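Local coordinates for twin-arginine translocation pathway signal protein (Burkholderia phytofirmans, PDB 2RJO) that probably serves as a periplasmic sugar-binding protein, closing its two lobes around a galactose molecule, as in transport-linked relatives of this family, at residues A[93-98]-A[148-153]. Residues are numbered along the deposited sequence; the frame is centred on the assembly and turned at random.
Sequences TIWNKP and NVPAIE. With GAL (beta-D-galactopyranose), chain B.
Trp95 and Asn96, in the loop that leaves strand 90-94, face the first turn of helix 149-163, with the CA atoms of Asn96 and Val149 5.4 Å apart. The side chain of Asn96 reaches across at the helix start: chi1 of -53° sets CG anti to the carbonyl carbon and beside the backbone N, with the amide near Val149 N. Its OD1 accepts a weak hydrogen bond from Val149 N (3.0 Å, bent to 134° at the hydrogen) and also touches Pro150 CD. The other end of this amide, ND2, gives a weak hydrogen bond to galactose O6 (3.1 Å) and a hydrogen bond to the carbonyl oxygen of Pro71, so one side chain links both segments and the sugar. Asn148 lies against it, the two amide planes 54° apart. Val149 sets CB 3.4 Å from Trp95 O, and its CG2 approaches Lys97 O. Pro150 CB meets the Trp95 indole obliquely at CE3 (3.7 Å), while galactose C4 sits over one indole face, offset toward the rim; Trp95 NE1 donates a hydrogen bond to Tyr19 OH. This is consistent with the closed, sugar-bound cleft of a periplasmic binding protein, where a strand-end loop of one lobe meets a helix N-terminus of the other.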
loop_
_atom_site.group_PDB
_atom_site.type_symbol
_atom_site.label_atom_id
_atom_site.label_comp_id
_atom_site.label_asym_id
_atom_site.label_seq_id
_atom_site.Cartn_x
_atom_site.Cartn_y
_atom_site.Cartn_z
ATOM N N THR A 93 -0.108 -5.649 -11.166
ATOM C CA THR A 93 -0.671 -5.859 -9.835
ATOM C C THR A 93 0.131 -5.137 -8.759
ATOM O O THR A 93 1.342 -4.991 -8.871
ATOM C CB THR A 93 -0.729 -7.367 -9.493
ATOM O OG1 THR A 93 -1.799 -7.973 -10.223
ATOM C CG2 THR A 93 -0.979 -7.574 -8.015
ATOM N N ILE A 94 -0.563 -4.692 -7.718
ATOM C CA ILE A 94 0.074 -3.993 -6.612
ATOM C C ILE A 94 -0.341 -4.614 -5.282
ATOM O O ILE A 94 -1.527 -4.778 -5.024
ATOM C CB ILE A 94 -0.345 -2.503 -6.559
ATOM C CG1 ILE A 94 -0.204 -1.854 -7.937
ATOM C CG2 ILE A 94 0.524 -1.762 -5.555
ATOM C CD1 ILE A 94 1.226 -1.719 -8.403
ATOM N N TRP A 95 0.635 -4.963 -4.448
ATOM C CA TRP A 95 0.362 -5.510 -3.120
ATOM C C TRP A 95 -0.202 -6.925 -2.970
ATOM O O TRP A 95 0.475 -7.808 -2.455
ATOM C CB TRP A 95 -0.571 -4.566 -2.340
ATOM C CG TRP A 95 0.032 -3.237 -1.901
ATOM C CD1 TRP A 95 -0.473 -1.994 -2.141
ATOM C CD2 TRP A 95 1.241 -3.036 -1.150
ATOM N NE1 TRP A 95 0.344 -1.030 -1.593
ATOM C CE2 TRP A 95 1.401 -1.641 -0.979
ATOM C CE3 TRP A 95 2.201 -3.894 -0.608
ATOM C CZ2 TRP A 95 2.485 -1.092 -0.288
ATOM C CZ3 TRP A 95 3.287 -3.341 0.081
ATOM C CH2 TRP A 95 3.413 -1.959 0.230
ATOM N N ASN A 96 -1.445 -7.134 -3.401
ATOM C CA ASN A 96 -2.110 -8.426 -3.212
ATOM C C ASN A 96 -2.181 -9.408 -4.383
ATOM O O ASN A 96 -2.583 -9.057 -5.488
ATOM C CB ASN A 96 -3.543 -8.195 -2.698
ATOM C CG ASN A 96 -3.600 -7.320 -1.459
ATOM O OD1 ASN A 96 -3.013 -7.635 -0.429
ATOM N ND2 ASN A 96 -4.319 -6.209 -1.558
ATOM N N LYS A 97 -1.807 -10.652 -4.106
ATOM C CA LYS A 97 -1.852 -11.724 -5.087
ATOM C C LYS A 97 -1.462 -13.032 -4.411
ATOM O O LYS A 97 -0.783 -13.029 -3.380
ATOM C CB LYS A 97 -0.879 -11.464 -6.244
ATOM C CG LYS A 97 0.569 -11.829 -5.934
ATOM C CD LYS A 97 1.427 -11.812 -7.192
ATOM C CE LYS A 97 2.842 -12.310 -6.915
ATOM N NZ LYS A 97 2.914 -13.757 -6.545
ATOM N N PRO A 98 -1.893 -14.169 -4.984
ATOM C CA PRO A 98 -1.554 -15.470 -4.402
ATOM C C PRO A 98 -0.061 -15.704 -4.602
ATOM O O PRO A 98 0.532 -15.165 -5.531
ATOM C CB PRO A 98 -2.392 -16.451 -5.223
ATOM C CG PRO A 98 -3.539 -15.606 -5.735
ATOM C CD PRO A 98 -2.847 -14.324 -6.098
ATOM N N ASN A 148 -4.777 -9.965 3.145
ATOM C CA ASN A 148 -3.891 -9.116 2.327
ATOM C C ASN A 148 -2.410 -9.407 2.582
ATOM O O ASN A 148 -1.981 -9.533 3.730
ATOM C CB ASN A 148 -4.164 -7.633 2.614
ATOM C CG ASN A 148 -5.357 -7.094 1.846
ATOM O OD1 ASN A 148 -6.266 -7.840 1.473
ATOM N ND2 ASN A 148 -5.370 -5.780 1.620
ATOM N N VAL A 149 -1.626 -9.497 1.511
ATOM C CA VAL A 149 -0.204 -9.784 1.648
ATOM C C VAL A 149 0.552 -8.751 2.495
ATOM O O VAL A 149 1.409 -9.119 3.297
ATOM C CB VAL A 149 0.469 -9.903 0.277
ATOM C CG1 VAL A 149 1.942 -10.235 0.441
ATOM C CG2 VAL A 149 -0.216 -10.993 -0.540
ATOM N N PRO A 150 0.258 -7.446 2.330
ATOM C CA PRO A 150 1.002 -6.492 3.164
ATOM C C PRO A 150 0.585 -6.556 4.633
ATOM O O PRO A 150 1.397 -6.328 5.528
ATOM C CB PRO A 150 0.710 -5.136 2.500
ATOM C CG PRO A 150 -0.633 -5.332 1.867
ATOM C CD PRO A 150 -0.530 -6.743 1.303
ATOM N N ALA A 151 -0.674 -6.894 4.883
ATOM C CA ALA A 151 -1.169 -7.004 6.255
ATOM C C ALA A 151 -0.448 -8.145 6.971
ATOM O O ALA A 151 -0.075 -8.032 8.137
ATOM C CB ALA A 151 -2.675 -7.270 6.250
ATOM N N ILE A 152 -0.264 -9.242 6.248
ATOM C CA ILE A 152 0.397 -10.431 6.760
ATOM C C ILE A 152 1.887 -10.179 6.988
ATOM O O ILE A 152 2.444 -10.554 8.028
ATOM C CB ILE A 152 0.221 -11.619 5.764
ATOM C CG1 ILE A 152 -1.244 -12.032 5.700
ATOM C CG2 ILE A 152 1.088 -12.789 6.164
ATOM C CD1 ILE A 152 -1.530 -13.079 4.623
ATOM N N GLU A 153 2.530 -9.534 6.022
ATOM C CA GLU A 153 3.953 -9.260 6.131
ATOM C C GLU A 153 4.289 -8.229 7.204
ATOM O O GLU A 153 5.185 -8.458 8.001
ATOM C CB GLU A 153 4.516 -8.815 4.775
ATOM C CG GLU A 153 4.188 -9.770 3.648
ATOM C CD GLU A 153 5.001 -9.513 2.389
ATOM O OE1 GLU A 153 5.196 -8.332 2.024
ATOM O OE2 GLU A 153 5.430 -10.502 1.757
HETATM C C1 GAL B . -4.325 0.070 1.761
HETATM C C2 GAL B . -3.099 0.359 2.658
HETATM C C3 GAL B . -1.816 0.016 1.869
HETATM C C4 GAL B . -1.864 -1.471 1.475
HETATM C C5 GAL B . -3.140 -1.669 0.610
HETATM C C6 GAL B . -3.227 -3.127 0.208
HETATM O O1 GAL B . -5.524 0.371 2.498
HETATM O O2 GAL B . -3.080 1.742 3.010
HETATM O O3 GAL B . -0.666 0.245 2.679
HETATM O O4 GAL B . -1.964 -2.260 2.660
HETATM O O5 GAL B . -4.343 -1.334 1.377
HETATM O O6 GAL B . -4.389 -3.286 -0.584
#